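Local coordinates for BH2331 protein (Bacillus halodurans, PDB 1VL5) that probably acts as an S-adenosylmethionine-dependent methyltransferase whose substrate is not established, at residues A[141-144]-A[149-152]; A[152-157]-A[162-167]. All blocks are in the same frame, centred on the assembly; numbering follows the deposited sequence.

Contact 1: A[141-144]-A[149-152]; sequences NSAP and FDVF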
loop_
_atom_site.group_PDB
_atom_site.type_symbol
_atom_site.label_atom_id
_atom_site.label_comp_id
_atom_site.label_asym_id
_atom_site.label_seq_id
_atom_site.Cartn_x
_atom_site.Cartn_y
_atom_site.Cartn_z
ATOM N N ASN A 141 1.060 4.509 1.729
ATOM C CA ASN A 141 1.125 5.915 2.136
ATOM C C ASN A 141 1.078 5.982 3.615
ATOM O O ASN A 141 0.466 5.129 4.258
ATOM C CB ASN A 141 -0.050 6.688 1.601
ATOM C CG ASN A 141 -0.248 6.446 0.141
ATOM O OD1 ASN A 141 0.652 6.702 -0.678
ATOM N ND2 ASN A 141 -1.418 5.890 -0.199
ATOM N N SER A 142 1.749 7.008 4.143
ATOM C CA SER A 142 1.969 7.166 5.569
ATOM C C SER A 142 1.562 8.544 6.020
ATOM O O SER A 142 1.593 9.460 5.266
ATOM C CB SER A 142 3.425 6.839 5.946
ATOM O OG SER A 142 4.344 7.502 5.109
ATOM N N ALA A 143 1.140 8.645 7.278
ATOM C CA ALA A 143 0.747 9.896 7.902
ATOM C C ALA A 143 1.880 10.447 8.763
ATOM O O ALA A 143 2.659 9.668 9.307
ATOM C CB ALA A 143 -0.499 9.645 8.784
ATOM N N PRO A 144 1.989 11.778 8.852
ATOM C CA PRO A 144 2.927 12.425 9.770
ATOM C C PRO A 144 2.746 11.983 11.211
ATOM O O PRO A 144 1.648 11.595 11.670
ATOM C CB PRO A 144 2.564 13.909 9.648
ATOM C CG PRO A 144 2.033 14.049 8.320
ATOM C CD PRO A 144 1.291 12.768 8.027
ATOM N N PHE A 149 -1.534 17.135 11.376
ATOM C CA PHE A 149 -1.210 16.819 9.983
ATOM C C PHE A 149 -1.620 15.430 9.556
ATOM O O PHE A 149 -1.988 15.178 8.385
ATOM C CB PHE A 149 0.285 17.092 9.700
ATOM C CG PHE A 149 0.692 18.547 9.890
ATOM C CD1 PHE A 149 -0.199 19.578 9.623
ATOM C CD2 PHE A 149 2.008 18.879 10.210
ATOM C CE1 PHE A 149 0.157 20.901 9.805
ATOM C CE2 PHE A 149 2.397 20.211 10.373
ATOM C CZ PHE A 149 1.467 21.229 10.124
ATOM N N ASP A 150 -1.513 14.498 10.497
ATOM C CA ASP A 150 -2.047 13.160 10.349
ATOM C C ASP A 150 -3.548 13.179 10.042
ATOM O O ASP A 150 -4.022 12.631 9.050
ATOM C CB ASP A 150 -1.778 12.396 11.668
ATOM C CG ASP A 150 -2.369 10.981 11.710
ATOM O OD1 ASP A 150 -3.087 10.559 10.808
ATOM O OD2 ASP A 150 -2.137 10.296 12.696
ATOM N N VAL A 151 -4.303 13.801 10.928
ATOM C CA VAL A 151 -5.733 13.849 10.810
ATOM C C VAL A 151 -6.167 14.545 9.491
ATOM O O VAL A 151 -7.103 14.084 8.787
ATOM C CB VAL A 151 -6.348 14.469 12.069
ATOM C CG1 VAL A 151 -7.874 14.601 11.966
ATOM C CG2 VAL A 151 -6.042 13.570 13.296
ATOM N N PHE A 152 -5.459 15.601 9.136
ATOM C CA PHE A 152 -5.771 16.388 7.971
ATOM C C PHE A 152 -5.513 15.607 6.701
ATOM O O PHE A 152 -6.353 15.602 5.798
ATOM C CB PHE A 152 -4.918 17.681 8.010
ATOM C CG PHE A 152 -5.007 18.511 6.763
ATOM C CD1 PHE A 152 -6.081 19.356 6.534
ATOM C CD2 PHE A 152 -4.031 18.445 5.816
ATOM C CE1 PHE A 152 -6.143 20.095 5.389
ATOM C CE2 PHE A 152 -4.120 19.167 4.684
ATOM C CZ PHE A 152 -5.165 19.998 4.468
#
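Ala143 and Asp150 bring the two backbones closest, with Ala143 CA 4.9 Å from Asp150 CA. Segment 141-144 carries the chain off strand 134-142 of the central sheet, and segment 149-152 is an early part of helix 147-160. Together they make a strand-to-helix turn in the Rossmann-like methyltransferase fold. The contact is small, with 168 Å² buried in all, and the two segments meet by packing, without a direct hydrogen bond between them.

Pro144 CG and CB pack against Phe149 CB, with CG 3.8 Å from that atom. The two side chains cross at about a right angle. The Phe149 ring itself leads away and meets Tyr224 edge-to-face. Asp150 has CG anti to its backbone N (chi1 176°), which brings the carboxylate beside the methyl of Ala143. Asp150 OD2 forms a salt bridge with Lys169. Lys169 also donates to Pro144 O, so one ammonium group ties both segments together. Pro144 O also lies 3.5 Å from Asp150 CB. Ala143 CB comes to 3.4 Å from Asp150 OD1.

Contact 2: A[152-157]-A[162-167]; sequences FYNYVE and YSHHRA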
loop_
_atom_site.group_PDB
_atom_site.type_symbol
_atom_site.label_atom_id
_atom_site.label_comp_id
_atom_site.label_asym_id
_atom_site.label_seq_id
_atom_site.Cartn_x
_atom_site.Cartn_y
_atom_site.Cartn_z
ATOM N N PHE A 152 -5.459 15.601 9.136
ATOM C CA PHE A 152 -5.771 16.388 7.971
ATOM C C PHE A 152 -5.513 15.607 6.701
ATOM O O PHE A 152 -6.353 15.602 5.798
ATOM C CB PHE A 152 -4.918 17.681 8.010
ATOM C CG PHE A 152 -5.007 18.511 6.763
ATOM C CD1 PHE A 152 -6.081 19.356 6.534
ATOM C CD2 PHE A 152 -4.031 18.445 5.816
ATOM C CE1 PHE A 152 -6.143 20.095 5.389
ATOM C CE2 PHE A 152 -4.120 19.167 4.684
ATOM C CZ PHE A 152 -5.165 19.998 4.468
ATOM N N TYR A 153 -4.341 14.961 6.643
ATOM C CA TYR A 153 -3.914 14.170 5.496
ATOM C C TYR A 153 -4.945 13.081 5.285
ATOM O O TYR A 153 -5.436 12.895 4.195
ATOM C CB TYR A 153 -2.505 13.553 5.715
ATOM C CG TYR A 153 -2.147 12.582 4.634
ATOM C CD1 TYR A 153 -1.898 13.026 3.348
ATOM C CD2 TYR A 153 -2.113 11.192 4.873
ATOM C CE1 TYR A 153 -1.605 12.112 2.300
ATOM C CE2 TYR A 153 -1.844 10.267 3.796
ATOM C CZ TYR A 153 -1.597 10.744 2.540
ATOM O OH TYR A 153 -1.326 9.867 1.477
ATOM N N ASN A 154 -5.306 12.384 6.354
ATOM C CA ASN A 154 -6.242 11.307 6.246
ATOM C C ASN A 154 -7.671 11.800 5.873
ATOM O O ASN A 154 -8.371 11.140 5.093
ATOM C CB ASN A 154 -6.259 10.492 7.537
ATOM C CG ASN A 154 -5.244 9.388 7.518
ATOM O OD1 ASN A 154 -5.337 8.494 6.682
ATOM N ND2 ASN A 154 -4.224 9.474 8.382
ATOM N N TYR A 155 -8.100 12.928 6.439
ATOM C CA TYR A 155 -9.427 13.493 6.081
ATOM C C TYR A 155 -9.499 13.772 4.567
ATOM O O TYR A 155 -10.448 13.401 3.859
ATOM C CB TYR A 155 -9.714 14.778 6.874
ATOM C CG TYR A 155 -10.977 15.481 6.416
ATOM C CD1 TYR A 155 -12.201 15.193 6.986
ATOM C CD2 TYR A 155 -10.932 16.416 5.382
ATOM C CE1 TYR A 155 -13.376 15.836 6.524
ATOM C CE2 TYR A 155 -12.083 17.054 4.916
ATOM C CZ TYR A 155 -13.308 16.771 5.472
ATOM O OH TYR A 155 -14.443 17.463 4.967
ATOM N N VAL A 156 -8.446 14.371 4.055
ATOM C CA VAL A 156 -8.325 14.648 2.628
ATOM C C VAL A 156 -8.333 13.393 1.746
ATOM O O VAL A 156 -8.996 13.344 0.683
ATOM C CB VAL A 156 -7.053 15.504 2.394
ATOM C CG1 VAL A 156 -6.768 15.653 0.946
ATOM C CG2 VAL A 156 -7.231 16.923 3.085
ATOM N N GLU A 157 -7.596 12.367 2.167
ATOM C CA GLU A 157 -7.579 11.094 1.452
ATOM C C GLU A 157 -8.973 10.463 1.346
ATOM O O GLU A 157 -9.362 9.901 0.285
ATOM C CB GLU A 157 -6.668 10.123 2.192
ATOM C CG GLU A 157 -5.230 10.424 2.070
ATOM C CD GLU A 157 -4.764 10.333 0.642
ATOM O OE1 GLU A 157 -4.986 9.304 -0.022
ATOM O OE2 GLU A 157 -4.170 11.318 0.184
ATOM N N TYR A 162 -13.732 7.407 -0.777
ATOM C CA TYR A 162 -14.638 7.015 0.294
ATOM C C TYR A 162 -14.249 5.688 0.916
ATOM O O TYR A 162 -14.525 5.460 2.082
ATOM N N SER A 163 -13.589 4.815 0.159
ATOM C CA SER A 163 -13.142 3.531 0.715
ATOM C C SER A 163 -11.798 3.570 1.462
ATOM O O SER A 163 -11.318 2.526 1.901
ATOM C CB SER A 163 -13.065 2.494 -0.403
ATOM O OG SER A 163 -11.870 2.640 -1.153
ATOM N N HIS A 164 -11.170 4.749 1.568
ATOM C CA HIS A 164 -9.972 4.932 2.365
ATOM C C HIS A 164 -10.312 4.727 3.841
ATOM O O HIS A 164 -11.250 5.350 4.360
ATOM C CB HIS A 164 -9.429 6.337 2.154
ATOM C CG HIS A 164 -8.259 6.695 3.020
ATOM N ND1 HIS A 164 -6.967 6.434 2.654
ATOM C CD2 HIS A 164 -8.190 7.289 4.237
ATOM C CE1 HIS A 164 -6.147 6.903 3.574
ATOM N NE2 HIS A 164 -6.861 7.421 4.552
ATOM N N HIS A 165 -9.570 3.862 4.529
ATOM C CA HIS A 165 -9.693 3.803 5.977
ATOM C C HIS A 165 -8.674 4.695 6.684
ATOM O O HIS A 165 -9.018 5.720 7.303
ATOM C CB HIS A 165 -9.604 2.368 6.478
ATOM C CG HIS A 165 -9.687 2.262 7.976
ATOM N ND1 HIS A 165 -10.578 3.007 8.716
ATOM C CD2 HIS A 165 -8.990 1.521 8.868
ATOM C CE1 HIS A 165 -10.416 2.737 9.998
ATOM N NE2 HIS A 165 -9.470 1.828 10.119
ATOM N N ARG A 166 -7.402 4.320 6.606
ATOM C CA ARG A 166 -6.377 5.085 7.314
ATOM C C ARG A 166 -5.005 4.815 6.782
ATOM O O ARG A 166 -4.634 3.669 6.548
ATOM C CB ARG A 166 -6.403 4.801 8.818
ATOM C CG ARG A 166 -5.330 5.513 9.572
ATOM C CD ARG A 166 -5.525 5.485 11.100
ATOM N NE ARG A 166 -4.309 5.939 11.788
ATOM C CZ ARG A 166 -3.874 7.206 11.803
ATOM N NH1 ARG A 166 -4.534 8.142 11.168
ATOM N NH2 ARG A 166 -2.748 7.530 12.423
ATOM N N ALA A 167 -4.295 5.897 6.519
ATOM C CA ALA A 167 -2.853 5.901 6.327
ATOM C C ALA A 167 -2.241 6.121 7.698
ATOM O O ALA A 167 -2.434 7.161 8.302
ATOM C CB ALA A 167 -2.450 7.015 5.359
#
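Asn154 OD1 accepts two hydrogen bonds across the contact, from His164 NE2 and from Ala167 N, each 2.8 Å long. The motif is a side-chain amide pairing with the backbone of a loop: segment 162-167, between helices 147-160 and 170-180, is held against the first of these in the Rossmann-like fold of this probable methyltransferase. Both donors lie in the plane of the Asn154 carbonyl, and the Ala167 N-H sits on a lone pair. The other end of the amide completes the pairing, with Asn154 ND2 giving a 2.9 Å bond to Ala167 O at 166°. One residue of the loop is thus held by both its N-H and its C=O, which fixes the rotation of the amide. ND2 also donates to Asp150 OD1, which pairs with Arg166 NH1 as well. That shared acceptor explains why two donors, Asn154 ND2 and Arg166 NH1, can lie close without bonding each other.

With chi1 at 175°, the His164 ring swings out from the loop, trans to N, toward the helix. The NE2 bond to Asn154 runs in the ring plane. One face lies under Glu157 CB in a CH-pi contact, and Arg166 N lies over the opposite face. The ring of His114 also meets His164. Ala167 CB touches the edge of the Tyr153 ring, 3.7 Å from Tyr153 CE2.

Contact 1 comes first along the chain and contact 2 follows, with Phe152 common to both. Their centres are 8 Å apart on the same side of the chain's centre. Both use helix 147-160. Contact 1 joins it to the segment that leaves strand 134-142, and contact 2 joins it to the loop leading to helix 170-180. The helix is therefore bound to the chain both before and after it. The contacts also touch directly. Ala143 CB packs 3.2 Å from Ala167 O, and Asn141 CB packs against Tyr153 OH. A backbone hydrogen bond between Ala143 and Trp168 joins the two connecting segments directly.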